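Local coordinates for protein exoenzyme S (Pseudomonas aeruginosa, PDB 6GN8) that probably transfers ADP-ribose onto host proteins through the C-terminal domain described here, and as a whole toxin probably also stimulates GTP hydrolysis by host GTPases, at residues 112-120 and 145-153; 175-185 and 196-205. The protein carries 2 engineered substitutions. All coordinates share one frame; numbering follows the deposited sequence.

Contact 1. Residues 112-120 and 145-153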
loop_
_atom_site.group_PDB
_atom_site.type_symbol
_atom_site.label_atom_id
_atom_site.label_comp_id
_atom_site.label_asym_id
_atom_site.label_seq_id
_atom_site.Cartn_x
_atom_site.Cartn_y
_atom_site.Cartn_z
ATOM N N THR C 112 -16.505 25.162 -19.866
ATOM C CA THR C 112 -16.331 26.621 -19.868
ATOM C C THR C 112 -15.492 26.982 -21.096
ATOM O O THR C 112 -14.607 26.204 -21.480
ATOM C CB THR C 112 -15.727 27.160 -18.556
ATOM O OG1 THR C 112 -14.434 26.615 -18.342
ATOM C CG2 THR C 112 -16.596 26.901 -17.344
ATOM N N ARG C 113 -15.784 28.139 -21.730
ATOM C CA ARG C 113 -15.079 28.602 -22.939
ATOM C C ARG C 113 -13.578 28.857 -22.630
ATOM O O ARG C 113 -12.721 28.608 -23.488
ATOM C CB ARG C 113 -15.757 29.855 -23.537
ATOM C CG ARG C 113 -15.197 30.301 -24.908
ATOM C CD ARG C 113 -15.509 31.752 -25.282
ATOM N NE ARG C 113 -15.347 32.702 -24.171
ATOM C CZ ARG C 113 -14.200 33.288 -23.823
ATOM N NH1 ARG C 113 -13.082 33.028 -24.491
ATOM N NH2 ARG C 113 -14.164 34.134 -22.800
ATOM N N GLY C 114 -13.293 29.302 -21.406
ATOM C CA GLY C 114 -11.927 29.545 -20.963
ATOM C C GLY C 114 -11.600 28.806 -19.683
ATOM O O GLY C 114 -12.238 27.800 -19.352
ATOM N N GLY C 115 -10.616 29.328 -18.958
ATOM C CA GLY C 115 -10.187 28.768 -17.687
ATOM C C GLY C 115 -11.170 29.031 -16.557
ATOM O O GLY C 115 -12.094 29.852 -16.682
ATOM N N ASP C 116 -10.988 28.304 -15.450
ATOM C CA ASP C 116 -11.813 28.457 -14.263
ATOM C C ASP C 116 -10.901 28.636 -13.052
ATOM O O ASP C 116 -9.697 28.841 -13.220
ATOM C CB ASP C 116 -12.805 27.278 -14.096
ATOM C CG ASP C 116 -12.259 25.875 -14.281
ATOM O OD1 ASP C 116 -11.062 25.652 -13.982
ATOM O OD2 ASP C 116 -13.035 24.995 -14.708
ATOM N N ALA C 117 -11.467 28.565 -11.843
ATOM C CA ALA C 117 -10.740 28.721 -10.592
ATOM C C ALA C 117 -9.746 27.573 -10.319
ATOM O O ALA C 117 -8.875 27.728 -9.467
ATOM C CB ALA C 117 -11.729 28.819 -9.450
ATOM N N PHE C 118 -9.855 26.445 -11.038
ATOM C CA PHE C 118 -8.998 25.285 -10.798
ATOM C C PHE C 118 -7.767 25.280 -11.682
ATOM O O PHE C 118 -6.921 24.407 -11.522
ATOM C CB PHE C 118 -9.795 23.987 -10.947
ATOM C CG PHE C 118 -10.962 23.983 -9.994
ATOM C CD1 PHE C 118 -10.780 23.690 -8.648
ATOM C CD2 PHE C 118 -12.233 24.345 -10.424
ATOM C CE1 PHE C 118 -11.845 23.754 -7.757
ATOM C CE2 PHE C 118 -13.294 24.417 -9.524
ATOM C CZ PHE C 118 -13.092 24.110 -8.201
ATOM N N ASN C 119 -7.627 26.295 -12.548
ATOM C CA ASN C 119 -6.460 26.471 -13.412
ATOM C C ASN C 119 -5.192 26.603 -12.578
ATOM O O ASN C 119 -4.157 26.036 -12.922
ATOM C CB ASN C 119 -6.635 27.711 -14.286
ATOM C CG ASN C 119 -7.178 27.414 -15.657
ATOM O OD1 ASN C 119 -8.189 26.725 -15.831
ATOM N ND2 ASN C 119 -6.518 27.942 -16.664
ATOM N N ALA C 120 -5.301 27.328 -11.458
ATOM C CA ALA C 120 -4.206 27.597 -10.533
ATOM C C ALA C 120 -3.839 26.373 -9.693
ATOM O O ALA C 120 -2.653 26.179 -9.406
ATOM C CB ALA C 120 -4.587 28.751 -9.621
ATOM N N PHE C 145 -17.116 21.180 -28.377
ATOM C CA PHE C 145 -16.972 22.255 -29.370
ATOM C C PHE C 145 -17.094 23.644 -28.739
ATOM O O PHE C 145 -18.082 23.937 -28.055
ATOM C CB PHE C 145 -18.004 22.099 -30.508
ATOM C CG PHE C 145 -17.809 23.023 -31.692
ATOM C CD1 PHE C 145 -17.018 22.640 -32.772
ATOM C CD2 PHE C 145 -18.441 24.262 -31.743
ATOM C CE1 PHE C 145 -16.847 23.488 -33.873
ATOM C CE2 PHE C 145 -18.257 25.115 -32.838
ATOM C CZ PHE C 145 -17.467 24.720 -33.898
ATOM N N GLY C 146 -16.081 24.476 -28.998
ATOM C CA GLY C 146 -15.974 25.845 -28.499
ATOM C C GLY C 146 -15.360 25.939 -27.113
ATOM O O GLY C 146 -14.566 26.848 -26.837
ATOM N N GLN C 147 -15.729 24.978 -26.243
ATOM C CA GLN C 147 -15.325 24.831 -24.845
ATOM C C GLN C 147 -13.797 24.632 -24.680
ATOM O O GLN C 147 -13.191 23.872 -25.433
ATOM C CB GLN C 147 -16.096 23.654 -24.236
ATOM C CG GLN C 147 -17.003 24.050 -23.069
ATOM C CD GLN C 147 -18.367 24.621 -23.401
ATOM O OE1 GLN C 147 -18.691 25.757 -23.032
ATOM N NE2 GLN C 147 -19.223 23.834 -24.049
ATOM N N GLY C 148 -13.215 25.341 -23.707
ATOM C CA GLY C 148 -11.785 25.332 -23.399
ATOM C C GLY C 148 -11.356 24.452 -22.239
ATOM O O GLY C 148 -10.242 23.919 -22.245
ATOM N N THR C 149 -12.187 24.358 -21.188
ATOM C CA THR C 149 -11.892 23.476 -20.061
ATOM C C THR C 149 -13.135 22.600 -19.810
ATOM O O THR C 149 -14.229 23.131 -19.579
ATOM C CB THR C 149 -11.372 24.186 -18.781
ATOM O OG1 THR C 149 -12.440 24.764 -18.062
ATOM C CG2 THR C 149 -10.269 25.202 -19.030
ATOM N N ILE C 150 -12.965 21.266 -19.946
ATOM C CA ILE C 150 -14.000 20.235 -19.736
ATOM C C ILE C 150 -13.656 19.473 -18.437
ATOM O O ILE C 150 -12.539 18.962 -18.333
ATOM C CB ILE C 150 -14.144 19.258 -20.946
ATOM C CG1 ILE C 150 -14.414 19.971 -22.285
ATOM C CG2 ILE C 150 -15.218 18.192 -20.681
ATOM C CD1 ILE C 150 -15.700 20.802 -22.304
ATOM N N SER C 151 -14.604 19.417 -17.451
ATOM C CA SER C 151 -14.417 18.766 -16.147
ATOM C C SER C 151 -15.422 17.654 -15.885
ATOM O O SER C 151 -16.580 17.745 -16.274
ATOM C CB SER C 151 -14.526 19.779 -15.011
ATOM O OG SER C 151 -13.677 20.901 -15.178
ATOM N N THR C 152 -14.967 16.618 -15.189
ATOM C CA THR C 152 -15.782 15.520 -14.688
ATOM C C THR C 152 -15.661 15.671 -13.178
ATOM O O THR C 152 -14.547 15.727 -12.638
ATOM C CB THR C 152 -15.358 14.164 -15.279
ATOM O OG1 THR C 152 -15.389 14.255 -16.694
ATOM C CG2 THR C 152 -16.234 13.028 -14.831
ATOM N N VAL C 153 -16.814 15.810 -12.508
ATOM C CA VAL C 153 -16.908 16.113 -11.091
ATOM C C VAL C 153 -17.545 14.946 -10.360
ATOM O O VAL C 153 -18.556 14.386 -10.804
ATOM C CB VAL C 153 -17.727 17.452 -10.896
ATOM C CG1 VAL C 153 -17.765 17.912 -9.439
ATOM C CG2 VAL C 153 -17.224 18.581 -11.803
#
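The carboxylate of Asp-116 turns OD2 toward Thr-149 OG1, a weak contact of 3.4 Å. Its other oxygen, OD1, is met from above the carboxylate plane by the backbone N of Phe-118, which closes an Asx turn, and also forms a salt bridge with Arg-196 of the neighbouring strand. The amide of Asn-119 receives Asp-116 N well above its carbonyl plane, while OD1 of that amide lies 4.1 Å from the methyl CG2 of Thr-149. At the other end, Gln-147 brings its CG to 3.4 Å from Thr-112 N.

Between these groups two threonine side chains cross obliquely. Each places OG1 between its own backbone N and carbonyl carbon (chi1 61° in Thr-112, 79° in Thr-149), which brings the hydroxyls within 2.7 Å of each other in a hydrogen bond. Thr-112 OG1 also bonds to Gly-114 O at 2.7 Å, closing the chain just past the strand back on the Thr-112 hydroxyl. The methyl CG2 of Thr-149 packs against the bend, 3.8 Å from Gly-115 CA.

The backbones join in a classic beta bulge: Thr-112 O accepts from both Gly-148 N (2.8 Å) and Thr-149 N (3.1 Å), and Thr-112 N returns a bond to Thr-149 O. Gly-148 CA adds a CA-H...O contact to Arg-113 O.

Strand pairing thus ends in a polar cluster: backbone bonds and the hydroxyl pair join the loop to the start of the strand, while the Asp-116 carboxylate touches Thr-149 only weakly and is bonded mainly to Arg-196.

Contact 2. Residues 175-185 and 196-205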
loop_
_atom_site.group_PDB
_atom_site.type_symbol
_atom_site.label_atom_id
_atom_site.label_comp_id
_atom_site.label_asym_id
_atom_site.label_seq_id
_atom_site.Cartn_x
_atom_site.Cartn_y
_atom_site.Cartn_z
ATOM N N TYR C 175 -23.085 22.837 -6.848
ATOM C CA TYR C 175 -22.206 22.737 -5.668
ATOM C C TYR C 175 -22.110 24.142 -5.079
ATOM O O TYR C 175 -22.166 25.130 -5.822
ATOM C CB TYR C 175 -20.821 22.123 -5.999
ATOM C CG TYR C 175 -20.926 20.627 -6.220
ATOM C CD1 TYR C 175 -20.859 19.740 -5.149
ATOM C CD2 TYR C 175 -21.175 20.105 -7.492
ATOM C CE1 TYR C 175 -21.026 18.366 -5.334
ATOM C CE2 TYR C 175 -21.327 18.732 -7.690
ATOM C CZ TYR C 175 -21.257 17.868 -6.606
ATOM O OH TYR C 175 -21.474 16.531 -6.761
ATOM N N ASN C 176 -22.033 24.212 -3.745
ATOM C CA ASN C 176 -21.986 25.422 -2.930
ATOM C C ASN C 176 -20.815 26.343 -3.312
ATOM O O ASN C 176 -19.784 25.869 -3.787
ATOM C CB ASN C 176 -21.869 25.012 -1.447
ATOM C CG ASN C 176 -22.519 25.934 -0.449
ATOM O OD1 ASN C 176 -22.688 25.579 0.706
ATOM N ND2 ASN C 176 -22.919 27.113 -0.854
ATOM N N LYS C 177 -20.971 27.656 -3.110
ATOM C CA LYS C 177 -19.878 28.574 -3.417
ATOM C C LYS C 177 -18.725 28.261 -2.444
ATOM O O LYS C 177 -18.993 27.894 -1.302
ATOM C CB LYS C 177 -20.341 30.049 -3.352
ATOM C CG LYS C 177 -20.765 30.518 -1.985
ATOM C CD LYS C 177 -20.956 32.021 -1.929
ATOM C CE LYS C 177 -21.275 32.509 -0.523
ATOM N NZ LYS C 177 -22.649 32.131 -0.079
ATOM N N GLU C 178 -17.469 28.317 -2.919
ATOM C CA GLU C 178 -16.251 28.034 -2.133
ATOM C C GLU C 178 -16.137 26.540 -1.725
ATOM O O GLU C 178 -15.482 26.218 -0.725
ATOM C CB GLU C 178 -16.134 28.958 -0.899
ATOM C CG GLU C 178 -15.927 30.422 -1.269
ATOM C CD GLU C 178 -15.891 31.386 -0.101
ATOM O OE1 GLU C 178 -16.686 32.352 -0.114
ATOM O OE2 GLU C 178 -15.074 31.180 0.827
ATOM N N THR C 179 -16.738 25.631 -2.516
ATOM C CA THR C 179 -16.638 24.197 -2.256
ATOM C C THR C 179 -15.268 23.739 -2.714
ATOM O O THR C 179 -14.921 23.843 -3.898
ATOM C CB THR C 179 -17.771 23.378 -2.902
ATOM O OG1 THR C 179 -18.994 23.737 -2.271
ATOM C CG2 THR C 179 -17.557 21.852 -2.752
ATOM N N ASP C 180 -14.495 23.259 -1.742
ATOM C CA ASP C 180 -13.160 22.737 -1.912
ATOM C C ASP C 180 -13.224 21.472 -2.742
ATOM O O ASP C 180 -13.921 20.505 -2.407
ATOM C CB ASP C 180 -12.500 22.479 -0.536
ATOM C CG ASP C 180 -11.909 23.688 0.164
ATOM O OD1 ASP C 180 -11.500 24.644 -0.534
ATOM O OD2 ASP C 180 -11.815 23.661 1.409
ATOM N N MET C 181 -12.509 21.518 -3.851
ATOM C CA MET C 181 -12.360 20.444 -4.825
ATOM C C MET C 181 -10.868 20.065 -4.997
ATOM O O MET C 181 -9.999 20.950 -5.079
ATOM C CB MET C 181 -12.941 20.874 -6.179
ATOM C CG MET C 181 -14.442 21.139 -6.162
ATOM S SD MET C 181 -15.388 19.606 -6.244
ATOM C CE MET C 181 -17.007 20.271 -6.571
ATOM N N ARG C 182 -10.587 18.760 -5.016
ATOM C CA ARG C 182 -9.283 18.193 -5.314
ATOM C C ARG C 182 -9.178 17.916 -6.790
ATOM O O ARG C 182 -10.073 17.291 -7.380
ATOM C CB ARG C 182 -9.045 16.897 -4.555
ATOM C CG ARG C 182 -7.563 16.471 -4.582
ATOM C CD ARG C 182 -7.298 15.267 -3.700
ATOM N NE ARG C 182 -7.844 15.445 -2.352
ATOM C CZ ARG C 182 -7.198 16.014 -1.340
ATOM N NH1 ARG C 182 -7.789 16.143 -0.158
ATOM N NH2 ARG C 182 -5.961 16.474 -1.504
ATOM N N VAL C 183 -8.078 18.378 -7.396
ATOM C CA VAL C 183 -7.816 18.118 -8.795
ATOM C C VAL C 183 -7.202 16.706 -8.882
ATOM O O VAL C 183 -6.046 16.539 -8.545
ATOM C CB VAL C 183 -6.913 19.204 -9.423
ATOM C CG1 VAL C 183 -6.609 18.880 -10.898
ATOM C CG2 VAL C 183 -7.564 20.571 -9.298
ATOM N N LEU C 184 -7.982 15.699 -9.295
ATOM C CA LEU C 184 -7.504 14.321 -9.427
ATOM C C LEU C 184 -6.644 14.129 -10.684
ATOM O O LEU C 184 -5.816 13.225 -10.742
ATOM C CB LEU C 184 -8.705 13.352 -9.468
ATOM C CG LEU C 184 -9.558 13.211 -8.179
ATOM C CD1 LEU C 184 -10.447 12.030 -8.272
ATOM C CD2 LEU C 184 -8.686 13.098 -6.921
ATOM N N LEU C 185 -6.899 14.928 -11.715
ATOM C CA LEU C 185 -6.225 14.880 -13.010
ATOM C C LEU C 185 -6.486 16.165 -13.738
ATOM O O LEU C 185 -7.636 16.640 -13.774
ATOM C CB LEU C 185 -6.731 13.681 -13.841
ATOM C CG LEU C 185 -6.103 13.448 -15.220
ATOM C CD1 LEU C 185 -4.744 12.757 -15.114
ATOM C CD2 LEU C 185 -7.039 12.662 -16.122
ATOM N N ARG C 196 -10.189 17.788 -17.150
ATOM C CA ARG C 196 -9.979 17.704 -15.715
ATOM C C ARG C 196 -10.931 16.769 -15.014
ATOM O O ARG C 196 -12.063 16.574 -15.442
ATOM C CB ARG C 196 -10.116 19.119 -15.072
ATOM C CG ARG C 196 -8.817 19.584 -14.456
ATOM C CD ARG C 196 -8.918 20.780 -13.538
ATOM N NE ARG C 196 -8.446 22.003 -14.190
ATOM C CZ ARG C 196 -9.256 22.970 -14.599
ATOM N NH1 ARG C 196 -10.575 22.864 -14.428
ATOM N NH2 ARG C 196 -8.760 24.054 -15.174
ATOM N N VAL C 197 -10.474 16.239 -13.883
ATOM C CA VAL C 197 -11.282 15.406 -13.008
ATOM C C VAL C 197 -11.212 16.046 -11.624
ATOM O O VAL C 197 -10.117 16.246 -11.088
ATOM C CB VAL C 197 -10.902 13.901 -13.025
ATOM C CG1 VAL C 197 -11.787 13.094 -12.075
ATOM C CG2 VAL C 197 -10.984 13.342 -14.441
ATOM N N LEU C 198 -12.373 16.468 -11.099
ATOM C CA LEU C 198 -12.433 17.102 -9.781
ATOM C C LEU C 198 -13.199 16.240 -8.829
ATOM O O LEU C 198 -14.170 15.580 -9.210
ATOM C CB LEU C 198 -13.104 18.487 -9.825
ATOM C CG LEU C 198 -12.530 19.574 -10.714
ATOM C CD1 LEU C 198 -13.525 20.739 -10.824
ATOM C CD2 LEU C 198 -11.224 20.102 -10.150
ATOM N N GLU C 199 -12.822 16.298 -7.572
ATOM C CA GLU C 199 -13.541 15.558 -6.559
ATOM C C GLU C 199 -13.766 16.459 -5.337
ATOM O O GLU C 199 -12.867 17.212 -4.969
ATOM C CB GLU C 199 -12.765 14.280 -6.207
ATOM C CG GLU C 199 -13.244 13.569 -4.964
ATOM C CD GLU C 199 -12.245 12.567 -4.423
ATOM O OE1 GLU C 199 -11.096 12.957 -4.120
ATOM O OE2 GLU C 199 -12.621 11.382 -4.300
ATOM N N GLU C 200 -14.967 16.399 -4.730
ATOM C CA GLU C 200 -15.288 17.131 -3.505
ATOM C C GLU C 200 -14.308 16.665 -2.434
ATOM O O GLU C 200 -14.301 15.474 -2.112
ATOM C CB GLU C 200 -16.744 16.848 -3.099
ATOM C CG GLU C 200 -17.333 17.830 -2.116
ATOM C CD GLU C 200 -18.678 17.390 -1.581
ATOM O OE1 GLU C 200 -18.945 17.633 -0.382
ATOM O OE2 GLU C 200 -19.455 16.779 -2.349
ATOM N N ALA C 201 -13.424 17.574 -1.951
ATOM C CA ALA C 201 -12.384 17.255 -0.952
ATOM C C ALA C 201 -12.951 16.488 0.264
ATOM O O ALA C 201 -12.373 15.475 0.681
ATOM C CB ALA C 201 -11.683 18.519 -0.495
ATOM N N ALA C 202 -14.140 16.915 0.745
ATOM C CA ALA C 202 -14.883 16.345 1.879
ATOM C C ALA C 202 -15.289 14.851 1.685
ATOM O O ALA C 202 -15.826 14.256 2.633
ATOM C CB ALA C 202 -16.128 17.183 2.146
ATOM N N LEU C 203 -15.037 14.250 0.490
ATOM C CA LEU C 203 -15.366 12.840 0.234
ATOM C C LEU C 203 -14.384 11.869 0.928
ATOM O O LEU C 203 -14.790 10.792 1.401
ATOM C CB LEU C 203 -15.404 12.537 -1.272
ATOM C CG LEU C 203 -16.697 12.889 -1.989
ATOM C CD1 LEU C 203 -16.643 12.474 -3.449
ATOM C CD2 LEU C 203 -17.883 12.245 -1.327
ATOM N N GLY C 204 -13.112 12.254 0.945
ATOM C CA GLY C 204 -12.038 11.459 1.512
ATOM C C GLY C 204 -10.969 11.209 0.475
ATOM O O GLY C 204 -11.051 11.730 -0.648
ATOM N N GLU C 205 -9.964 10.400 0.838
ATOM C CA GLU C 205 -8.875 10.076 -0.080
ATOM C C GLU C 205 -8.991 8.604 -0.504
ATOM O O GLU C 205 -8.463 8.220 -1.551
ATOM C CB GLU C 205 -7.503 10.443 0.524
ATOM C CG GLU C 205 -7.326 11.961 0.669
ATOM C CD GLU C 205 -5.969 12.495 1.095
ATOM O OE1 GLU C 205 -5.536 12.188 2.230
ATOM O OE2 GLU C 205 -5.352 13.250 0.306
HETATM O O HOH W 1 -15.354 19.657 -0.013
HETATM O O HOH W 2 -10.283 14.486 -1.687
#
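Arg-182 and Glu-199 both send CG anti to the backbone N (chi1 -166° and 167°), leaving the same face of the sheet side by side. A bend at chi3 of Arg-182 (-50°) then brings NE to water 2, beside the Glu-199 carboxylate. The charged groups do not touch directly; water 2, at the guanidinium edge, accepts from Arg-182 NE at 2.7 Å and lies 3.0 Å from Glu-199 OE1. The poorly ordered Glu-205 appears to place OE2 over one face of the guanidinium, a long, purely electrostatic salt bridge of 3.7 Å to NH2, which itself donates to Gly-124 O. Glu-199 OE2 is held by the chain of another protein. Also on this side, Leu-184 CB lies 4.0 Å from Val-197 CG1.

On the face of Met-181 and Glu-200, Glu-200 OE2 comes to the edge of the Tyr-175 ring, 3.7 Å from CE1, with Met-181 CE over one ring face. Ser-157 and Arg-156 N fix that carboxylate. Val-183 CG2 meets Leu-198 CD2 at 3.8 Å.

Backbone bonds pair Arg-182 with Glu-199 in both directions, and Ala-201 N donates to Asp-180 O. Farther along, Leu-184 N binds Val-197 O at 2.8 Å and Val-197 N binds Leu-185 O, so two residues face one. This is a classic bulge in an antiparallel beta hairpin, here forming inner strands of the mixed sheet in the ADP-ribosyltransferase domain.

In the fold
Both contacts build the same mixed sheet, where strands 149-155 and 194-200 are neighbours. Contact 1 lies toward the surface, at the outermost strand 106-112 and the loop after it; contact 2 is buried, in the hairpin of strands 180-188 and 194-200. Each contains a classic bulge, yet the chemistry differs: contact 1 relies on a short backbone pairing, hydroxyls and a turn, contact 2 on a longer backbone ladder with apolar packing on both faces and a water-bridged pair of opposite charges. They meet directly through Asp-116 and Arg-196, through Phe-118 against Met-181, and probably through a backbone bond from Leu-198 N to Thr-152 O.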